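PDB 1BVP: core protein VP7 from Bluetongue virus, which builds trimers that coat the VP3 scaffold of the bluetongue virus core, forming part of its inner capsid, and can engage receptors on host cells. Local coordinates for residues A[106-111]-A[258-263]; A[267-272]-A[316-321]. All blocks are in the same frame, centred on the assembly; numbering follows the deposited sequence.

Contact 1: residues A[106-111]-A[258-263]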
ATOM      1  N   ALA A 106      -7.308 -20.430   8.508  1.00  7.00           N
ATOM      2  CA  ALA A 106      -6.106 -21.167   8.863  1.00  7.24           C
ATOM      3  C   ALA A 106      -4.910 -20.486   8.254  1.00 10.33           C
ATOM      4  O   ALA A 106      -3.906 -20.265   8.905  1.00 16.78           O
ATOM      5  CB  ALA A 106      -6.207 -22.601   8.331  1.00  3.16           C
ATOM      6  N   ASN A 107      -5.007 -20.211   6.967  1.00  9.75           N
ATOM      7  CA  ASN A 107      -3.924 -19.569   6.235  1.00 12.26           C
ATOM      8  C   ASN A 107      -3.604 -18.163   6.722  1.00 14.67           C
ATOM      9  O   ASN A 107      -2.453 -17.750   6.776  1.00 19.75           O
ATOM     10  CB  ASN A 107      -4.234 -19.590   4.749  1.00 11.91           C
ATOM     11  CG  ASN A 107      -3.941 -20.939   4.125  1.00 13.60           C
ATOM     12  OD1 ASN A 107      -2.851 -21.176   3.617  1.00 18.88           O
ATOM     13  ND2 ASN A 107      -4.890 -21.843   4.202  1.00 18.50           N
ATOM     14  N   GLU A 108      -4.628 -17.441   7.132  1.00 16.16           N
ATOM     15  CA  GLU A 108      -4.429 -16.118   7.668  1.00 14.16           C
ATOM     16  C   GLU A 108      -3.656 -16.174   9.010  1.00 13.58           C
ATOM     17  O   GLU A 108      -2.682 -15.444   9.216  1.00 17.05           O
ATOM     18  CB  GLU A 108      -5.775 -15.463   7.775  1.00 16.25           C
ATOM     19  CG  GLU A 108      -5.830 -14.356   8.755  1.00 30.92           C
ATOM     20  CD  GLU A 108      -7.117 -13.531   8.612  1.00 37.84           C
ATOM     21  OE1 GLU A 108      -7.910 -13.848   7.643  1.00 36.71           O
ATOM     22  OE2 GLU A 108      -7.287 -12.570   9.452  1.00 30.99           O
ATOM     23  N   ILE A 109      -4.011 -17.104   9.882  1.00 12.79           N
ATOM     24  CA  ILE A 109      -3.297 -17.238  11.151  1.00  9.49           C
ATOM     25  C   ILE A 109      -1.863 -17.719  10.916  1.00 10.19           C
ATOM     26  O   ILE A 109      -0.939 -17.321  11.624  1.00 21.29           O
ATOM     27  CB  ILE A 109      -3.996 -18.221  12.117  1.00 10.31           C
ATOM     28  CG1 ILE A 109      -5.421 -17.742  12.396  1.00 16.43           C
ATOM     29  CG2 ILE A 109      -3.277 -18.252  13.440  1.00  8.70           C
ATOM     30  CD1 ILE A 109      -5.518 -16.325  12.960  1.00 14.65           C
ATOM     31  N   ALA A 110      -1.654 -18.588   9.941  1.00 10.96           N
ATOM     32  CA  ALA A 110      -0.299 -19.080   9.669  1.00 11.12           C
ATOM     33  C   ALA A 110       0.580 -17.895   9.268  1.00 14.83           C
ATOM     34  O   ALA A 110       1.775 -17.832   9.600  1.00 18.11           O
ATOM     35  CB  ALA A 110      -0.323 -20.107   8.567  1.00  8.99           C
ATOM     36  N   ARG A 111      -0.008 -16.984   8.505  1.00  9.24           N
ATOM     37  CA  ARG A 111       0.714 -15.811   8.122  1.00  6.36           C
ATOM     38  C   ARG A 111       1.074 -14.969   9.347  1.00  7.35           C
ATOM     39  O   ARG A 111       2.235 -14.601   9.531  1.00  9.15           O
ATOM     40  CB  ARG A 111      -0.091 -14.948   7.180  1.00  6.88           C
ATOM     41  CG  ARG A 111       0.820 -13.909   6.639  1.00  4.54           C
ATOM     42  CD  ARG A 111       1.847 -14.589   5.716  1.00  4.58           C
ATOM     43  NE  ARG A 111       1.728 -13.856   4.482  1.00  9.19           N
ATOM     44  CZ  ARG A 111       1.441 -14.363   3.303  1.00 11.43           C
ATOM     45  NH1 ARG A 111       1.278 -15.655   3.143  1.00 11.64           N
ATOM     46  NH2 ARG A 111       1.150 -13.538   2.317  1.00 13.75           N
ATOM     47  N   ASN A 258       3.425  -3.270   5.751  1.00  9.24           N
ATOM     48  CA  ASN A 258       3.255  -4.236   4.679  1.00 10.69           C
ATOM     49  C   ASN A 258       3.698  -5.612   5.143  1.00 13.28           C
ATOM     50  O   ASN A 258       4.061  -6.418   4.318  1.00 17.16           O
ATOM     51  CB  ASN A 258       4.119  -3.901   3.477  1.00 17.06           C
ATOM     52  CG  ASN A 258       3.764  -2.580   2.837  1.00 21.68           C
ATOM     53  OD1 ASN A 258       4.586  -1.683   2.801  1.00 27.16           O
ATOM     54  ND2 ASN A 258       2.574  -2.474   2.274  1.00 21.51           N
ATOM     55  N   GLN A 259       3.739  -5.862   6.448  1.00 10.61           N
ATOM     56  CA  GLN A 259       4.157  -7.169   6.970  1.00  7.80           C
ATOM     57  C   GLN A 259       3.065  -8.231   6.801  1.00 12.11           C
ATOM     58  O   GLN A 259       3.336  -9.434   6.701  1.00 13.24           O
ATOM     59  CB  GLN A 259       4.499  -7.043   8.448  1.00  2.59           C
ATOM     60  CG  GLN A 259       3.397  -6.439   9.246  1.00  2.00           C
ATOM     61  CD  GLN A 259       3.686  -6.404  10.719  1.00 10.07           C
ATOM     62  OE1 GLN A 259       3.743  -7.443  11.371  1.00 18.29           O
ATOM     63  NE2 GLN A 259       3.837  -5.210  11.267  1.00 12.77           N
ATOM     64  N   TYR A 260       1.830  -7.754   6.714  1.00 13.39           N
ATOM     65  CA  TYR A 260       0.670  -8.597   6.576  1.00 10.27           C
ATOM     66  C   TYR A 260      -0.201  -7.950   5.500  1.00 13.25           C
ATOM     67  O   TYR A 260      -0.415  -6.753   5.539  1.00 15.04           O
ATOM     68  CB  TYR A 260      -0.065  -8.668   7.931  1.00  5.88           C
ATOM     69  CG  TYR A 260      -1.314  -9.518   7.854  1.00 13.16           C
ATOM     70  CD1 TYR A 260      -2.531  -8.945   7.462  1.00 14.16           C
ATOM     71  CD2 TYR A 260      -1.267 -10.913   8.063  1.00 10.93           C
ATOM     72  CE1 TYR A 260      -3.649  -9.717   7.266  1.00 17.01           C
ATOM     73  CE2 TYR A 260      -2.398 -11.698   7.877  1.00 12.59           C
ATOM     74  CZ  TYR A 260      -3.577 -11.086   7.471  1.00 16.87           C
ATOM     75  OH  TYR A 260      -4.693 -11.800   7.200  1.00 17.63           O
ATOM     76  N   PRO A 261      -0.757  -8.746   4.558  1.00 13.94           N
ATOM     77  CA  PRO A 261      -1.596  -8.182   3.496  1.00  8.39           C
ATOM     78  C   PRO A 261      -2.698  -7.260   3.958  1.00  9.00           C
ATOM     79  O   PRO A 261      -3.544  -7.635   4.747  1.00 16.29           O
ATOM     80  CB  PRO A 261      -2.121  -9.404   2.745  1.00  2.00           C
ATOM     81  CG  PRO A 261      -1.715 -10.571   3.588  1.00  7.88           C
ATOM     82  CD  PRO A 261      -0.553 -10.193   4.369  1.00  9.38           C
ATOM     83  N   ALA A 262      -2.675  -6.045   3.412  1.00  9.95           N
ATOM     84  CA  ALA A 262      -3.614  -4.978   3.716  1.00  4.11           C
ATOM     85  C   ALA A 262      -3.789  -4.626   5.180  1.00  5.21           C
ATOM     86  O   ALA A 262      -4.852  -4.093   5.575  1.00 11.18           O
ATOM     87  CB  ALA A 262      -4.939  -5.174   3.048  1.00  2.05           C
ATOM     88  N   LEU A 263      -2.698  -4.746   5.949  1.00  5.09           N
ATOM     89  CA  LEU A 263      -2.730  -4.403   7.381  1.00  7.96           C
ATOM     90  C   LEU A 263      -3.322  -2.994   7.599  1.00 13.42           C
ATOM     91  O   LEU A 263      -4.129  -2.767   8.511  1.00 16.14           O
ATOM     92  CB  LEU A 263      -1.327  -4.466   7.976  1.00  3.64           C
ATOM     93  CG  LEU A 263      -1.199  -5.018   9.392  1.00  7.29           C
ATOM     94  CD1 LEU A 263      -0.018  -4.363  10.078  1.00  3.51           C
ATOM     95  CD2 LEU A 263      -2.451  -4.806  10.167  1.00  2.06           C
TER

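Contact 2: residues A[267-272]-A[316-321]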
ATOM      1  N   ILE A 267      -6.392  -1.892  10.042  1.00 10.00           N
ATOM      2  CA  ILE A 267      -6.215  -0.866  11.054  1.00 10.26           C
ATOM      3  C   ILE A 267      -7.258   0.233  10.843  1.00  9.74           C
ATOM      4  O   ILE A 267      -7.925   0.663  11.789  1.00 13.65           O
ATOM      5  CB  ILE A 267      -4.799  -0.263  10.978  1.00  9.14           C
ATOM      6  CG1 ILE A 267      -3.814  -1.254  11.590  1.00  5.01           C
ATOM      7  CG2 ILE A 267      -4.745   1.042  11.799  1.00  8.22           C
ATOM      8  CD1 ILE A 267      -2.414  -1.004  11.287  1.00  3.72           C
ATOM      9  N   PHE A 268      -7.424   0.674   9.603  1.00  7.00           N
ATOM     10  CA  PHE A 268      -8.417   1.711   9.306  1.00  9.79           C
ATOM     11  C   PHE A 268      -9.830   1.303   9.739  1.00 11.64           C
ATOM     12  O   PHE A 268     -10.591   2.112  10.263  1.00 17.03           O
ATOM     13  CB  PHE A 268      -8.433   2.050   7.813  1.00  2.08           C
ATOM     14  CG  PHE A 268      -9.512   3.022   7.441  1.00  7.54           C
ATOM     15  CD1 PHE A 268      -9.458   4.343   7.865  1.00  7.15           C
ATOM     16  CD2 PHE A 268     -10.623   2.612   6.703  1.00  8.90           C
ATOM     17  CE1 PHE A 268     -10.499   5.240   7.558  1.00  5.14           C
ATOM     18  CE2 PHE A 268     -11.665   3.495   6.395  1.00  8.21           C
ATOM     19  CZ  PHE A 268     -11.598   4.815   6.828  1.00  5.59           C
ATOM     20  N   ASN A 269     -10.187   0.064   9.431  1.00 11.92           N
ATOM     21  CA  ASN A 269     -11.483  -0.474   9.780  1.00  8.96           C
ATOM     22  C   ASN A 269     -11.701  -0.448  11.291  1.00  7.35           C
ATOM     23  O   ASN A 269     -12.760  -0.052  11.746  1.00 13.43           O
ATOM     24  CB  ASN A 269     -11.606  -1.904   9.256  1.00 12.40           C
ATOM     25  CG  ASN A 269     -13.032  -2.451   9.377  1.00 15.49           C
ATOM     26  OD1 ASN A 269     -13.238  -3.612   9.747  1.00 17.01           O
ATOM     27  ND2 ASN A 269     -14.021  -1.607   9.087  1.00  5.86           N
ATOM     28  N   VAL A 270     -10.711  -0.897  12.059  1.00  8.33           N
ATOM     29  CA  VAL A 270     -10.775  -0.919  13.532  1.00  4.75           C
ATOM     30  C   VAL A 270     -10.955   0.474  14.141  1.00 10.85           C
ATOM     31  O   VAL A 270     -11.721   0.652  15.078  1.00 14.01           O
ATOM     32  CB  VAL A 270      -9.464  -1.480  14.131  1.00  5.84           C
ATOM     33  CG1 VAL A 270      -9.423  -1.245  15.623  1.00  5.09           C
ATOM     34  CG2 VAL A 270      -9.274  -2.951  13.759  1.00  5.73           C
ATOM     35  N   TYR A 271     -10.226   1.463  13.629  1.00 16.31           N
ATOM     36  CA  TYR A 271     -10.312   2.808  14.188  1.00 13.03           C
ATOM     37  C   TYR A 271     -11.421   3.686  13.663  1.00 15.07           C
ATOM     38  O   TYR A 271     -11.563   4.815  14.099  1.00 19.17           O
ATOM     39  CB  TYR A 271      -8.961   3.511  14.133  1.00  8.42           C
ATOM     40  CG  TYR A 271      -7.926   2.903  15.063  1.00  5.00           C
ATOM     41  CD1 TYR A 271      -7.951   3.165  16.426  1.00  3.87           C
ATOM     42  CD2 TYR A 271      -6.941   2.033  14.586  1.00  6.16           C
ATOM     43  CE1 TYR A 271      -7.024   2.573  17.312  1.00  2.00           C
ATOM     44  CE2 TYR A 271      -6.006   1.434  15.467  1.00  4.88           C
ATOM     45  CZ  TYR A 271      -6.065   1.717  16.820  1.00  4.24           C
ATOM     46  OH  TYR A 271      -5.151   1.148  17.686  1.00  9.98           O
ATOM     47  N   SER A 272     -12.220   3.179  12.736  1.00 18.14           N
ATOM     48  CA  SER A 272     -13.352   3.956  12.250  1.00 15.86           C
ATOM     49  C   SER A 272     -14.342   4.104  13.390  1.00 17.25           C
ATOM     50  O   SER A 272     -14.436   3.269  14.321  1.00 15.66           O
ATOM     51  CB  SER A 272     -14.027   3.293  11.078  1.00 13.63           C
ATOM     52  OG  SER A 272     -13.164   3.380   9.985  1.00 22.92           O
ATOM     53  N   LEU A 316     -14.495  -8.369  13.916  1.00  4.41           N
ATOM     54  CA  LEU A 316     -15.605  -8.074  14.822  1.00  4.24           C
ATOM     55  C   LEU A 316     -16.340  -6.803  14.392  1.00  9.21           C
ATOM     56  O   LEU A 316     -17.570  -6.711  14.543  1.00 14.18           O
ATOM     57  CB  LEU A 316     -15.132  -7.949  16.260  1.00  5.49           C
ATOM     58  CG  LEU A 316     -16.199  -7.727  17.337  1.00  9.31           C
ATOM     59  CD1 LEU A 316     -17.019  -8.988  17.502  1.00 10.09           C
ATOM     60  CD2 LEU A 316     -15.520  -7.403  18.683  1.00  8.10           C
ATOM     61  N   ALA A 317     -15.619  -5.851  13.798  1.00  9.77           N
ATOM     62  CA  ALA A 317     -16.259  -4.607  13.337  1.00  9.79           C
ATOM     63  C   ALA A 317     -17.196  -4.931  12.202  1.00 11.63           C
ATOM     64  O   ALA A 317     -18.282  -4.343  12.094  1.00 16.50           O
ATOM     65  CB  ALA A 317     -15.255  -3.611  12.893  1.00  7.13           C
ATOM     66  N   ASP A 318     -16.782  -5.850  11.336  1.00  9.84           N
ATOM     67  CA  ASP A 318     -17.655  -6.241  10.232  1.00 13.96           C
ATOM     68  C   ASP A 318     -18.906  -6.933  10.767  1.00 16.34           C
ATOM     69  O   ASP A 318     -20.009  -6.669  10.291  1.00 14.05           O
ATOM     70  CB  ASP A 318     -16.949  -7.172   9.285  1.00 10.44           C
ATOM     71  CG  ASP A 318     -15.851  -6.496   8.516  1.00 11.29           C
ATOM     72  OD1 ASP A 318     -15.938  -5.272   8.250  1.00 16.06           O
ATOM     73  OD2 ASP A 318     -14.928  -7.230   8.130  1.00 14.53           O
ATOM     74  N   VAL A 319     -18.736  -7.807  11.762  1.00 16.18           N
ATOM     75  CA  VAL A 319     -19.878  -8.483  12.368  1.00 11.66           C
ATOM     76  C   VAL A 319     -20.810  -7.428  12.957  1.00 12.84           C
ATOM     77  O   VAL A 319     -22.019  -7.475  12.739  1.00 14.82           O
ATOM     78  CB  VAL A 319     -19.458  -9.465  13.483  1.00 11.84           C
ATOM     79  CG1 VAL A 319     -20.697  -9.953  14.237  1.00  9.12           C
ATOM     80  CG2 VAL A 319     -18.723 -10.647  12.882  1.00  7.54           C
ATOM     81  N   TYR A 320     -20.233  -6.445  13.650  1.00 12.74           N
ATOM     82  CA  TYR A 320     -21.012  -5.372  14.259  1.00 10.73           C
ATOM     83  C   TYR A 320     -21.849  -4.703  13.196  1.00 13.25           C
ATOM     84  O   TYR A 320     -23.037  -4.381  13.382  1.00 16.67           O
ATOM     85  CB  TYR A 320     -20.081  -4.326  14.858  1.00 10.02           C
ATOM     86  CG  TYR A 320     -20.801  -3.214  15.600  1.00 10.70           C
ATOM     87  CD1 TYR A 320     -21.102  -3.339  16.969  1.00 11.07           C
ATOM     88  CD2 TYR A 320     -21.185  -2.029  14.945  1.00  8.48           C
ATOM     89  CE1 TYR A 320     -21.770  -2.302  17.679  1.00  7.82           C
ATOM     90  CE2 TYR A 320     -21.858  -0.993  15.642  1.00  7.57           C
ATOM     91  CZ  TYR A 320     -22.141  -1.143  17.003  1.00 10.10           C
ATOM     92  OH  TYR A 320     -22.787  -0.139  17.697  1.00 15.63           O
ATOM     93  N   THR A 321     -21.199  -4.432  12.086  1.00 12.97           N
ATOM     94  CA  THR A 321     -21.877  -3.790  10.988  1.00 15.02           C
ATOM     95  C   THR A 321     -23.065  -4.590  10.450  1.00 14.77           C
ATOM     96  O   THR A 321     -24.086  -3.983  10.141  1.00 14.47           O
ATOM     97  CB  THR A 321     -20.843  -3.380   9.899  1.00 17.84           C
ATOM     98  OG1 THR A 321     -20.297  -2.111  10.266  1.00 27.35           O
ATOM     99  CG2 THR A 321     -21.448  -3.274   8.517  1.00  9.66           C
TER

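Contact 1: residues A[106-111]-A[258-263]
Tyr260 lays its ring against one side of helix 103-116, between the side chains of Glu108 and Arg111. The two segments flank the chain's excursion into the β-stranded domain: 106-111 lies on a helix before it and 258-263 in the loop after it, so their contact ties both ends of that excursion within the helical domain. The tightly packed part is the ring on Arg111, both residues being buried. With CG anti to the backbone N (chi1 179°), the ring reaches across to the helix, where Tyr260 CD2 is 3.9 Å from Arg111 CG and Tyr260 CE2 lies 4.0 Å from Arg111 CB. Glu108 O comes to the ring at its edge, 4.0 Å from Tyr260 CE2. The extended chain of Glu108, itself partly exposed, crosses the tyrosine at about a right angle, with Glu108 CG 3.2 Å from Tyr260 OH; the carboxylate and ring planes stand 51° apart and no hydrogen bond links the two groups. Leu311 of helix 304-323 touches both side chains.

Partly exposed Pro261 is loose toward Arg111 only: its CD stays 4.3 Å from Arg111 NH2, yet lies over one face of the Tyr260 ring, offset toward the rim. A type II turn holds Pro261, closed by the hydrogen bond from Leu263 N to Tyr260 O, 3.1 Å. Arg111, bent at chi2 and chi3, forms salt bridges with Asp318 and Glu266 of the second subunit. The chemistry therefore divides: carbon packing joins loop to helix within the chain, while the arginine's charge is spent on the trimer interface.

Contact 2: residues A[267-272]-A[316-321]
Asn269 meets Ala317 and Asp318 where two helices of the VP7 helical domain, 263-271 and 304-323, pack side by side; the CA atoms of Asn269 and Ala317 are 7.3 Å apart. Ile267 begins the segment pointing elsewhere, touching Leu310, earlier on helix 304-323, and Pro296 of a loop. Phe268 turns to the subunit interface, its ring packing on Gly120 of the third subunit.

Asn269 carries the contact between the segments. CG stands anti to the backbone N (chi1 -170°), which sends the amide across to the neighbouring helix. There Asn269 CG lies 4.3 Å from Ala317 CB and 4.2 Å from Asp318 OD1, so the end of the side chain faces a methyl and a carboxylate that sit next to each other on one helix. Asp318 has its strongest polar partner across the trimer: its OD2 makes a salt bridge with Arg111 NH1 of the third subunit. Arg274 of its own chain packs against both Ala317 and Asp318. Only 106 Å² is buried between the segments, consistent with so few touching side chains, all three of them buried.

Val270 follows, packing on Leu313 and Ser314, while its carbonyl O accepts a bond from Arg282 NE. Tyr271 bonds to other parts of the chain: its OH to Pro292 O, its backbone O to Tyr348 OH. Ser272 closes the segment by folding back on it, Ser272 OG donating to Phe268 O at 2.9 Å. The C=O...donor angle of this bond is 143°, and the donor is tilted 31° from the carbonyl plane.

How the contacts relate
Both contacts lie in the helical domain, their centres about 17 Å apart, in series along the chain: the turn at 258-263 leads into helix 263-271, which carries 267-272. Helix 304-323 supplies one side of contact 2 and lies behind contact 1, where Ile307, Leu308 and Leu311 touch its side chains. Contact 2 is fully buried and sets helix against helix; contact 1, partly buried, sets a loop against a helix. Accordingly, an aromatic ring on aliphatic carbons dominates contact 1, whereas a small methyl, an amide and a carboxylate make up contact 2. Each also borders a subunit interface: Arg111 of contact 1 forms a salt bridge with Asp318 of contact 2 in a neighbouring subunit.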